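Dps family protein (Staphylococcus aureus subsp. aureus, PDB 2D5K) probably stores iron within a hollow shell of twelve subunits and compacts the nucleoid, as other Dps members of the ferritin superfamily do. Local coordinates at residues Val43-Glu46 and Glu47-Asn50; Leu26-Phe29 and His30-Lys34; Leu59-Arg62 and Ile63-Val66; Ser53-Val56 and Asp57-Ala60. All blocks are in the same frame, centred on the assembly; numbering follows the deposited sequence.

Interaction 1: residues Val43-Glu46 and Glu47-Asn50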
loop_
_atom_site.group_PDB
_atom_site.type_symbol
_atom_site.label_atom_id
_atom_site.label_comp_id
_atom_site.label_asym_id
_atom_site.label_seq_id
_atom_site.Cartn_x
_atom_site.Cartn_y
_atom_site.Cartn_z
ATOM N N VAL B 43 -13.373 18.920 -8.997
ATOM C CA VAL B 43 -12.704 18.114 -7.988
ATOM C C VAL B 43 -12.707 18.788 -6.620
ATOM O O VAL B 43 -13.020 18.154 -5.614
ATOM C CB VAL B 43 -11.242 17.816 -8.389
ATOM C CG1 VAL B 43 -10.523 17.108 -7.249
ATOM C CG2 VAL B 43 -11.222 16.955 -9.638
ATOM N N LYS B 44 -12.368 20.072 -6.578
ATOM C CA LYS B 44 -12.332 20.795 -5.310
ATOM C C LYS B 44 -13.668 20.732 -4.571
ATOM O O LYS B 44 -13.701 20.567 -3.353
ATOM C CB LYS B 44 -11.939 22.262 -5.533
ATOM C CG LYS B 44 -11.787 23.044 -4.232
ATOM C CD LYS B 44 -10.736 22.395 -3.333
ATOM C CE LYS B 44 -10.806 22.911 -1.898
ATOM N NZ LYS B 44 -10.424 24.347 -1.752
ATOM N N PHE B 45 -14.771 20.862 -5.301
ATOM C CA PHE B 45 -16.079 20.809 -4.658
ATOM C C PHE B 45 -16.348 19.434 -4.053
ATOM O O PHE B 45 -17.037 19.327 -3.037
ATOM C CB PHE B 45 -17.191 21.189 -5.645
ATOM C CG PHE B 45 -17.139 22.631 -6.091
ATOM C CD1 PHE B 45 -16.694 23.627 -5.226
ATOM C CD2 PHE B 45 -17.544 22.991 -7.371
ATOM C CE1 PHE B 45 -16.653 24.963 -5.631
ATOM C CE2 PHE B 45 -17.508 24.322 -7.783
ATOM C CZ PHE B 45 -17.061 25.308 -6.911
ATOM N N GLU B 46 -15.806 18.383 -4.665
ATOM C CA GLU B 46 -15.996 17.036 -4.128
ATOM C C GLU B 46 -15.173 16.878 -2.853
ATOM O O GLU B 46 -15.634 16.293 -1.877
ATOM C CB GLU B 46 -15.574 15.964 -5.138
ATOM C CG GLU B 46 -15.872 14.549 -4.637
ATOM C CD GLU B 46 -15.607 13.468 -5.665
ATOM O OE1 GLU B 46 -15.784 13.729 -6.874
ATOM O OE2 GLU B 46 -15.243 12.344 -5.257
ATOM N N GLU B 47 -13.954 17.401 -2.861
ATOM C CA GLU B 47 -13.105 17.314 -1.678
ATOM C C GLU B 47 -13.827 18.021 -0.536
ATOM O O GLU B 47 -13.807 17.566 0.609
ATOM C CB GLU B 47 -11.752 17.977 -1.943
ATOM C CG GLU B 47 -11.049 17.449 -3.194
ATOM C CD GLU B 47 -9.657 18.031 -3.391
ATOM O OE1 GLU B 47 -9.469 19.240 -3.136
ATOM O OE2 GLU B 47 -8.753 17.280 -3.813
ATOM N N LEU B 48 -14.479 19.132 -0.860
ATOM C CA LEU B 48 -15.214 19.892 0.138
ATOM C C LEU B 48 -16.435 19.159 0.682
ATOM O O LEU B 48 -16.665 19.180 1.892
ATOM C CB LEU B 48 -15.630 21.256 -0.429
ATOM C CG LEU B 48 -14.456 22.219 -0.636
ATOM C CD1 LEU B 48 -14.917 23.457 -1.388
ATOM C CD2 LEU B 48 -13.868 22.597 0.723
ATOM N N TYR B 49 -17.236 18.517 -0.168
ATOM C CA TYR B 49 -18.378 17.836 0.416
ATOM C C TYR B 49 -17.961 16.578 1.168
ATOM O O TYR B 49 -18.641 16.172 2.104
ATOM C CB TYR B 49 -19.519 17.567 -0.597
ATOM C CG TYR B 49 -19.273 16.677 -1.806
ATOM C CD1 TYR B 49 -18.895 15.336 -1.672
ATOM C CD2 TYR B 49 -19.531 17.159 -3.089
ATOM C CE1 TYR B 49 -18.793 14.498 -2.802
ATOM C CE2 TYR B 49 -19.430 16.339 -4.213
ATOM C CZ TYR B 49 -19.064 15.015 -4.066
ATOM O OH TYR B 49 -18.978 14.223 -5.193
ATOM N N ASN B 50 -16.834 15.977 0.794
ATOM C CA ASN B 50 -16.373 14.801 1.528
ATOM C C ASN B 50 -15.966 15.276 2.925
ATOM O O ASN B 50 -16.195 14.593 3.926
ATOM C CB ASN B 50 -15.179 14.142 0.833
ATOM C CG ASN B 50 -15.588 13.307 -0.367
ATOM O OD1 ASN B 50 -16.712 12.808 -0.436
ATOM N ND2 ASN B 50 -14.668 13.136 -1.311
#
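V43 O accepts the N-H of E47 at 3.0 Å, the first of four successive i to i+4 bonds from V43 to N50. The others join L48 N to K44 O, Y49 N to F45 O and N50 N to E46 O. This unbroken alpha helix is part of helix 38-65, the second long helix of the ferritin-like four-helix bundle.

E46 and Y49 meet through both backbone and side chain. E46 CA lies over a face of the Y49 ring, 3.6 Å from its centroid and 15° off the normal, a CH-pi contact. The E46 chain then runs on, extended, toward the phenol end, where CG lies 3.2 Å from Y49 OH. The carboxylate is nearly parallel to the ring, with 3° between the planes. Y49 reaches back this way because its CG sits between the backbone N and the carbonyl carbon (chi1 62°). H27 stacks on this ring, H30 meets it edge-to-face, and D57 of a neighbouring subunit packs against Y49.

K44 is bent at chi2 and chi4. Its CD touches E47 OE1 at 3.4 Å, the two chains crossing at about a right angle. The charges stay apart, with K44 NZ 5.4 Å from E47 OE1, so the attraction is probably modest. K44 CE also rests on L48 CG at 3.9 Å. L48 CD1 meets the edge of the buried F45 ring, 4.2 Å from F45 CD1. At the end of the segment N50 ND2 comes within 3.3 Å of E46 O, but at too poor an angle for a hydrogen bond.

Interaction 2: residues Leu26-Phe29 and His30-Lys34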
loop_
_atom_site.group_PDB
_atom_site.type_symbol
_atom_site.label_atom_id
_atom_site.label_comp_id
_atom_site.label_asym_id
_atom_site.label_seq_id
_atom_site.Cartn_x
_atom_site.Cartn_y
_atom_site.Cartn_z
ATOM N N LEU B 26 -22.778 21.682 -2.276
ATOM C CA LEU B 26 -21.483 21.399 -2.882
ATOM C C LEU B 26 -21.625 20.368 -4.000
ATOM O O LEU B 26 -20.841 20.372 -4.940
ATOM C CB LEU B 26 -20.483 20.923 -1.823
ATOM C CG LEU B 26 -19.942 22.042 -0.929
ATOM C CD1 LEU B 26 -19.301 21.452 0.322
ATOM C CD2 LEU B 26 -18.932 22.873 -1.709
ATOM N N HIS B 27 -22.613 19.481 -3.898
ATOM C CA HIS B 27 -22.841 18.508 -4.961
ATOM C C HIS B 27 -23.378 19.280 -6.159
ATOM O O HIS B 27 -22.986 19.037 -7.298
ATOM C CB HIS B 27 -23.869 17.451 -4.546
ATOM C CG HIS B 27 -23.266 16.257 -3.877
ATOM N ND1 HIS B 27 -22.801 16.283 -2.580
ATOM C CD2 HIS B 27 -23.028 15.005 -4.338
ATOM C CE1 HIS B 27 -22.304 15.097 -2.270
ATOM N NE2 HIS B 27 -22.430 14.304 -3.319
ATOM N N ASN B 28 -24.280 20.216 -5.882
ATOM C CA ASN B 28 -24.873 21.046 -6.925
ATOM C C ASN B 28 -23.769 21.775 -7.689
ATOM O O ASN B 28 -23.727 21.741 -8.921
ATOM C CB ASN B 28 -25.842 22.050 -6.288
ATOM C CG ASN B 28 -26.498 22.965 -7.306
ATOM O OD1 ASN B 28 -25.823 23.717 -8.008
ATOM N ND2 ASN B 28 -27.829 22.909 -7.387
ATOM N N PHE B 29 -22.862 22.424 -6.962
ATOM C CA PHE B 29 -21.774 23.151 -7.611
ATOM C C PHE B 29 -20.853 22.182 -8.351
ATOM O O PHE B 29 -20.362 22.482 -9.435
ATOM C CB PHE B 29 -20.991 23.974 -6.580
ATOM C CG PHE B 29 -21.762 25.155 -6.024
ATOM C CD1 PHE B 29 -23.053 25.439 -6.470
ATOM C CD2 PHE B 29 -21.192 25.979 -5.058
ATOM C CE1 PHE B 29 -23.766 26.527 -5.960
ATOM C CE2 PHE B 29 -21.896 27.070 -4.541
ATOM C CZ PHE B 29 -23.188 27.342 -4.997
ATOM N N HIS B 30 -20.634 21.016 -7.751
ATOM C CA HIS B 30 -19.801 19.962 -8.325
ATOM C C HIS B 30 -20.368 19.539 -9.687
ATOM O O HIS B 30 -19.622 19.291 -10.634
ATOM C CB HIS B 30 -19.784 18.785 -7.333
ATOM C CG HIS B 30 -19.233 17.500 -7.876
ATOM N ND1 HIS B 30 -17.896 17.314 -8.156
ATOM C CD2 HIS B 30 -19.829 16.300 -8.084
ATOM C CE1 HIS B 30 -17.691 16.056 -8.506
ATOM N NE2 HIS B 30 -18.847 15.420 -8.471
ATOM N N TRP B 31 -21.694 19.482 -9.787
ATOM C CA TRP B 31 -22.346 19.065 -11.024
ATOM C C TRP B 31 -22.537 20.166 -12.056
ATOM O O TRP B 31 -22.337 19.951 -13.252
ATOM C CB TRP B 31 -23.731 18.469 -10.726
ATOM C CG TRP B 31 -23.713 17.258 -9.840
ATOM C CD1 TRP B 31 -22.765 16.278 -9.808
ATOM C CD2 TRP B 31 -24.708 16.885 -8.877
ATOM N NE1 TRP B 31 -23.104 15.317 -8.882
ATOM C CE2 TRP B 31 -24.293 15.665 -8.297
ATOM C CE3 TRP B 31 -25.911 17.464 -8.449
ATOM C CZ2 TRP B 31 -25.038 15.010 -7.308
ATOM C CZ3 TRP B 31 -26.656 16.812 -7.462
ATOM C CH2 TRP B 31 -26.211 15.597 -6.904
ATOM N N TYR B 32 -22.933 21.344 -11.586
ATOM C CA TYR B 32 -23.234 22.461 -12.472
ATOM C C TYR B 32 -22.128 23.442 -12.835
ATOM O O TYR B 32 -22.347 24.330 -13.661
ATOM C CB TYR B 32 -24.424 23.232 -11.894
ATOM C CG TYR B 32 -25.735 22.479 -11.976
ATOM C CD1 TYR B 32 -26.384 22.307 -13.198
ATOM C CD2 TYR B 32 -26.330 21.942 -10.832
ATOM C CE1 TYR B 32 -27.597 21.625 -13.283
ATOM C CE2 TYR B 32 -27.544 21.255 -10.906
ATOM C CZ TYR B 32 -28.173 21.104 -12.139
ATOM O OH TYR B 32 -29.381 20.448 -12.223
ATOM N N VAL B 33 -20.950 23.300 -12.233
ATOM C CA VAL B 33 -19.859 24.219 -12.537
ATOM C C VAL B 33 -19.477 24.137 -14.012
ATOM O O VAL B 33 -19.454 23.056 -14.603
ATOM C CB VAL B 33 -18.615 23.932 -11.655
ATOM C CG1 VAL B 33 -17.974 22.604 -12.049
ATOM C CG2 VAL B 33 -17.614 25.080 -11.780
ATOM N N LYS B 34 -19.197 25.290 -14.610
ATOM C CA LYS B 34 -18.829 25.342 -16.018
ATOM C C LYS B 34 -17.702 26.337 -16.261
ATOM O O LYS B 34 -17.379 27.146 -15.393
ATOM C CB LYS B 34 -20.047 25.720 -16.861
ATOM C CG LYS B 34 -21.189 24.718 -16.740
ATOM C CD LYS B 34 -22.352 25.058 -17.643
ATOM C CE LYS B 34 -23.503 24.091 -17.418
ATOM N NZ LYS B 34 -23.076 22.664 -17.555
#
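H27 and W31 form the tightly packed part of this last turn of helix 5-32, the first long helix of the ferritin-like four-helix bundle. H27 CB lies over the six-membered ring of W31, 3.9 Å from its centroid, in a CH-pi contact. The imidazole then turns an edge toward that ring, in an offset edge-to-face pair with planes 69° apart. Its nearest carbon, H27 CD2, is 3.6 Å from W31 CZ2. H27 O also sits over a face of the indole, 3.2 Å from W31 CG, while accepting the N-H of W31 at 2.8 Å.

The polar ends are held from outside. H27 ND1 bonds to Y23 O and H30 ND1 to H42 O. D57 OD1 of a neighbouring subunit takes W31 NE1 and, weakly, H30 NE2, which joins this turn to the subunit interface.

The side toward Y32 has no ring stack, and Y32 itself is partly exposed. N28 and Y32 meet obliquely, amide and ring planes 41° apart, with N28 OD1 3.4 Å from Y32 CD2. N28 ND2 and Y32 OH are spent on G72 O and P70 O of that same neighbour. V33 leaves helical geometry, yet its N still reaches F29 O at 3.0 Å, with an N-H...O angle of 134°.

Interaction 3: residues Leu59-Arg62 and Ile63-Val66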
loop_
_atom_site.group_PDB
_atom_site.type_symbol
_atom_site.label_atom_id
_atom_site.label_comp_id
_atom_site.label_asym_id
_atom_site.label_seq_id
_atom_site.Cartn_x
_atom_site.Cartn_y
_atom_site.Cartn_z
ATOM N N LEU B 59 -19.484 15.944 14.603
ATOM C CA LEU B 59 -20.273 16.762 15.511
ATOM C C LEU B 59 -21.533 16.049 15.987
ATOM O O LEU B 59 -21.935 16.193 17.142
ATOM C CB LEU B 59 -20.626 18.102 14.850
ATOM C CG LEU B 59 -19.430 18.953 14.398
ATOM C CD1 LEU B 59 -19.892 20.378 14.154
ATOM C CD2 LEU B 59 -18.336 18.951 15.458
ATOM N N ALA B 60 -22.157 15.270 15.110
ATOM C CA ALA B 60 -23.360 14.543 15.496
ATOM C C ALA B 60 -23.047 13.511 16.581
ATOM O O ALA B 60 -23.813 13.352 17.529
ATOM C CB ALA B 60 -23.971 13.849 14.284
ATOM N N GLU B 61 -21.924 12.810 16.447
ATOM C CA GLU B 61 -21.568 11.801 17.439
ATOM C C GLU B 61 -21.049 12.413 18.735
ATOM O O GLU B 61 -20.985 11.738 19.760
ATOM C CB GLU B 61 -20.556 10.810 16.865
ATOM C CG GLU B 61 -21.067 10.127 15.598
ATOM C CD GLU B 61 -20.406 8.795 15.325
ATOM O OE1 GLU B 61 -19.207 8.639 15.635
ATOM O OE2 GLU B 61 -21.090 7.901 14.780
ATOM N N ARG B 62 -20.675 13.689 18.692
ATOM C CA ARG B 62 -20.225 14.359 19.907
ATOM C C ARG B 62 -21.494 14.690 20.680
ATOM O O ARG B 62 -21.549 14.541 21.902
ATOM C CB ARG B 62 -19.458 15.647 19.588
ATOM C CG ARG B 62 -19.170 16.511 20.826
ATOM C CD ARG B 62 -18.436 15.713 21.913
ATOM N NE ARG B 62 -18.303 16.475 23.158
ATOM C CZ ARG B 62 -17.909 15.950 24.314
ATOM N NH1 ARG B 62 -17.607 14.658 24.391
ATOM N NH2 ARG B 62 -17.830 16.712 25.401
ATOM N N ILE B 63 -22.517 15.141 19.958
ATOM C CA ILE B 63 -23.796 15.466 20.573
ATOM C C ILE B 63 -24.299 14.221 21.296
ATOM O O ILE B 63 -24.868 14.308 22.388
ATOM C CB ILE B 63 -24.840 15.906 19.516
ATOM C CG1 ILE B 63 -24.468 17.286 18.959
ATOM C CG2 ILE B 63 -26.225 15.957 20.135
ATOM C CD1 ILE B 63 -25.399 17.783 17.870
ATOM N N LEU B 64 -24.082 13.062 20.684
ATOM C CA LEU B 64 -24.500 11.798 21.281
ATOM C C LEU B 64 -23.664 11.530 22.530
ATOM O O LEU B 64 -24.178 11.070 23.551
ATOM C CB LEU B 64 -24.321 10.657 20.275
ATOM C CG LEU B 64 -25.187 10.736 19.011
ATOM C CD1 LEU B 64 -24.673 9.756 17.966
ATOM C CD2 LEU B 64 -26.642 10.447 19.363
ATOM N N ALA B 65 -22.373 11.836 22.445
ATOM C CA ALA B 65 -21.456 11.624 23.557
ATOM C C ALA B 65 -21.791 12.481 24.782
ATOM O O ALA B 65 -21.359 12.168 25.891
ATOM C CB ALA B 65 -20.018 11.886 23.105
ATOM N N VAL B 66 -22.548 13.559 24.585
ATOM C CA VAL B 66 -22.934 14.417 25.706
ATOM C C VAL B 66 -24.409 14.226 26.053
ATOM O O VAL B 66 -24.997 15.017 26.794
ATOM C CB VAL B 66 -22.661 15.920 25.421
ATOM C CG1 VAL B 66 -21.180 16.133 25.178
ATOM C CG2 VAL B 66 -23.478 16.399 24.226
#
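The guanidinium of R62 carries a methyl of V66 over one face, with V66 CG1 3.4 Å from R62 CZ. The methyl sits toward the NH2 and NE side of the group. A65 CB comes in obliquely, 3.9 Å from R62 NH1. The nitrogens are taken by others: NE bonds to S125 OG, NH2 forms a salt bridge with D122, and NH1 forms one with D137 of an adjacent subunit. The group gets there because the chain starts anti to the backbone N (chi1 170°) and bends at chi2. The chain crosses V66 at about a right angle.

E61 has the other flat group. The side chain starts away from I63-V66, and OE2 bonds to H42 NE2 of a second neighbour. Of the E61 side chain, CG comes nearest to this turn, 4.3 Å from L64 CD1.

I63 and L64 lie against the preceding carbonyls: I63 CG1 is 3.3 Å from L59 O, and L64 CG is 3.3 Å from A60 O. The helical bonds fade toward the end of helix 38-65. A65 N approaches E61 O from 41° out of the carbonyl plane, and the bond from V66 N to R62 O is weak.

One buried cation is therefore shared by two carboxylates, one of its own chain and one of a neighbour. They probably balance its charge and hold the group in place, tying the helix end into the shell.

Interaction 4: residues Ser53-Val56 and Asp57-Ala60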
loop_
_atom_site.group_PDB
_atom_site.type_symbol
_atom_site.label_atom_id
_atom_site.label_comp_id
_atom_site.label_asym_id
_atom_site.label_seq_id
_atom_site.Cartn_x
_atom_site.Cartn_y
_atom_site.Cartn_z
ATOM N N SER B 53 -19.099 15.956 5.031
ATOM C CA SER B 53 -19.694 14.742 5.586
ATOM C C SER B 53 -18.955 14.313 6.849
ATOM O O SER B 53 -19.571 13.821 7.792
ATOM C CB SER B 53 -19.675 13.606 4.551
ATOM O OG SER B 53 -18.349 13.235 4.202
ATOM N N GLN B 54 -17.638 14.501 6.868
ATOM C CA GLN B 54 -16.844 14.142 8.039
ATOM C C GLN B 54 -17.247 15.005 9.236
ATOM O O GLN B 54 -17.339 14.506 10.362
ATOM C CB GLN B 54 -15.351 14.320 7.760
ATOM C CG GLN B 54 -14.814 13.441 6.642
ATOM C CD GLN B 54 -13.312 13.562 6.483
ATOM O OE1 GLN B 54 -12.784 14.650 6.233
ATOM N NE2 GLN B 54 -12.612 12.441 6.630
ATOM N N TYR B 55 -17.488 16.296 8.993
ATOM C CA TYR B 55 -17.892 17.208 10.063
ATOM C C TYR B 55 -19.245 16.823 10.625
ATOM O O TYR B 55 -19.440 16.787 11.839
ATOM C CB TYR B 55 -17.993 18.654 9.564
ATOM C CG TYR B 55 -16.679 19.316 9.252
ATOM C CD1 TYR B 55 -15.563 19.111 10.061
ATOM C CD2 TYR B 55 -16.560 20.180 8.163
ATOM C CE1 TYR B 55 -14.357 19.747 9.793
ATOM C CE2 TYR B 55 -15.359 20.822 7.887
ATOM C CZ TYR B 55 -14.265 20.600 8.705
ATOM O OH TYR B 55 -13.076 21.228 8.436
ATOM N N VAL B 56 -20.189 16.561 9.727
ATOM C CA VAL B 56 -21.533 16.190 10.130
ATOM C C VAL B 56 -21.520 14.994 11.076
ATOM O O VAL B 56 -22.203 14.998 12.101
ATOM C CB VAL B 56 -22.409 15.868 8.895
ATOM C CG1 VAL B 56 -23.731 15.254 9.331
ATOM C CG2 VAL B 56 -22.675 17.148 8.112
ATOM N N ASP B 57 -20.737 13.979 10.736
ATOM C CA ASP B 57 -20.665 12.784 11.566
ATOM C C ASP B 57 -19.940 13.049 12.883
ATOM O O ASP B 57 -20.392 12.608 13.944
ATOM C CB ASP B 57 -19.966 11.658 10.803
ATOM C CG ASP B 57 -20.161 10.304 11.457
ATOM O OD1 ASP B 57 -21.327 9.922 11.695
ATOM O OD2 ASP B 57 -19.155 9.621 11.725
ATOM N N GLU B 58 -18.823 13.769 12.818
ATOM C CA GLU B 58 -18.052 14.074 14.019
ATOM C C GLU B 58 -18.873 14.848 15.041
ATOM O O GLU B 58 -18.951 14.467 16.208
ATOM C CB GLU B 58 -16.801 14.891 13.675
ATOM C CG GLU B 58 -16.020 15.335 14.918
ATOM C CD GLU B 58 -14.936 16.353 14.617
ATOM O OE1 GLU B 58 -15.230 17.342 13.913
ATOM O OE2 GLU B 58 -13.796 16.171 15.098
ATOM N N LEU B 59 -19.484 15.944 14.603
ATOM C CA LEU B 59 -20.273 16.762 15.511
ATOM C C LEU B 59 -21.533 16.049 15.987
ATOM O O LEU B 59 -21.935 16.193 17.142
ATOM C CB LEU B 59 -20.626 18.102 14.850
ATOM C CG LEU B 59 -19.430 18.953 14.398
ATOM C CD1 LEU B 59 -19.892 20.378 14.154
ATOM C CD2 LEU B 59 -18.336 18.951 15.458
ATOM N N ALA B 60 -22.157 15.270 15.110
ATOM C CA ALA B 60 -23.360 14.543 15.496
ATOM C C ALA B 60 -23.047 13.511 16.581
ATOM O O ALA B 60 -23.813 13.352 17.529
ATOM C CB ALA B 60 -23.971 13.849 14.284
#
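Y55 turns its ring edge toward E58, with CD1 4.3 Å from E58 OE1, a loose touch near the ring plane. Most other first-shell contacts set a side chain against a backbone carbonyl. A60 CB presses on V56 O at 3.0 Å, a tight fit. L59 CG lies 3.4 Å from Y55 O, and D57 CB lies 3.7 Å from S53 O.

Four i to i+4 bonds hold these groups in place. The bond from L59 N to Y55 O is the straightest, 2.9 Å long with an N-H...O angle of 174°. D57 N to S53 O is the longest at 3.2 Å.

Further out, S53 OG bonds back to N50 O. W19 meets the Y55 ring edge-to-face, and M132 packs on Y55 and L59. The D57 carboxylate leaves its own helix: CG is anti to the backbone N (chi1 -166°), which sends OD1 to a neighbouring subunit, where it is held by W31 and, weakly, H30 of that chain.

This turn thus has one side in the four-helix bundle and another at a subunit interface. An acid from this helix facing a histidine of the partner chain is consistent with the intersubunit ferroxidase site of the Dps family.

Interactions 1, 4 and 3 follow one another along helix 38-65, and interactions 3 and 4 share L59 and A60. Interaction 2 lies on helix 5-32, touches interaction 1 directly, and sits across the chain's centre from interaction 3. Interactions 2 and 3 are the buried ones, both at helix ends. Interactions 1 and 4 are mid-helix, with an inner face and exposed residues. The chemistry changes accordingly: aromatic packing and borrowed polar partners in interaction 2, a shared arginine in interaction 3, aliphatic and CH-pi contacts in interaction 1, mainly backbone contacts in interaction 4. All four reach the same neighbouring subunit, interaction 1 through Y49 alone.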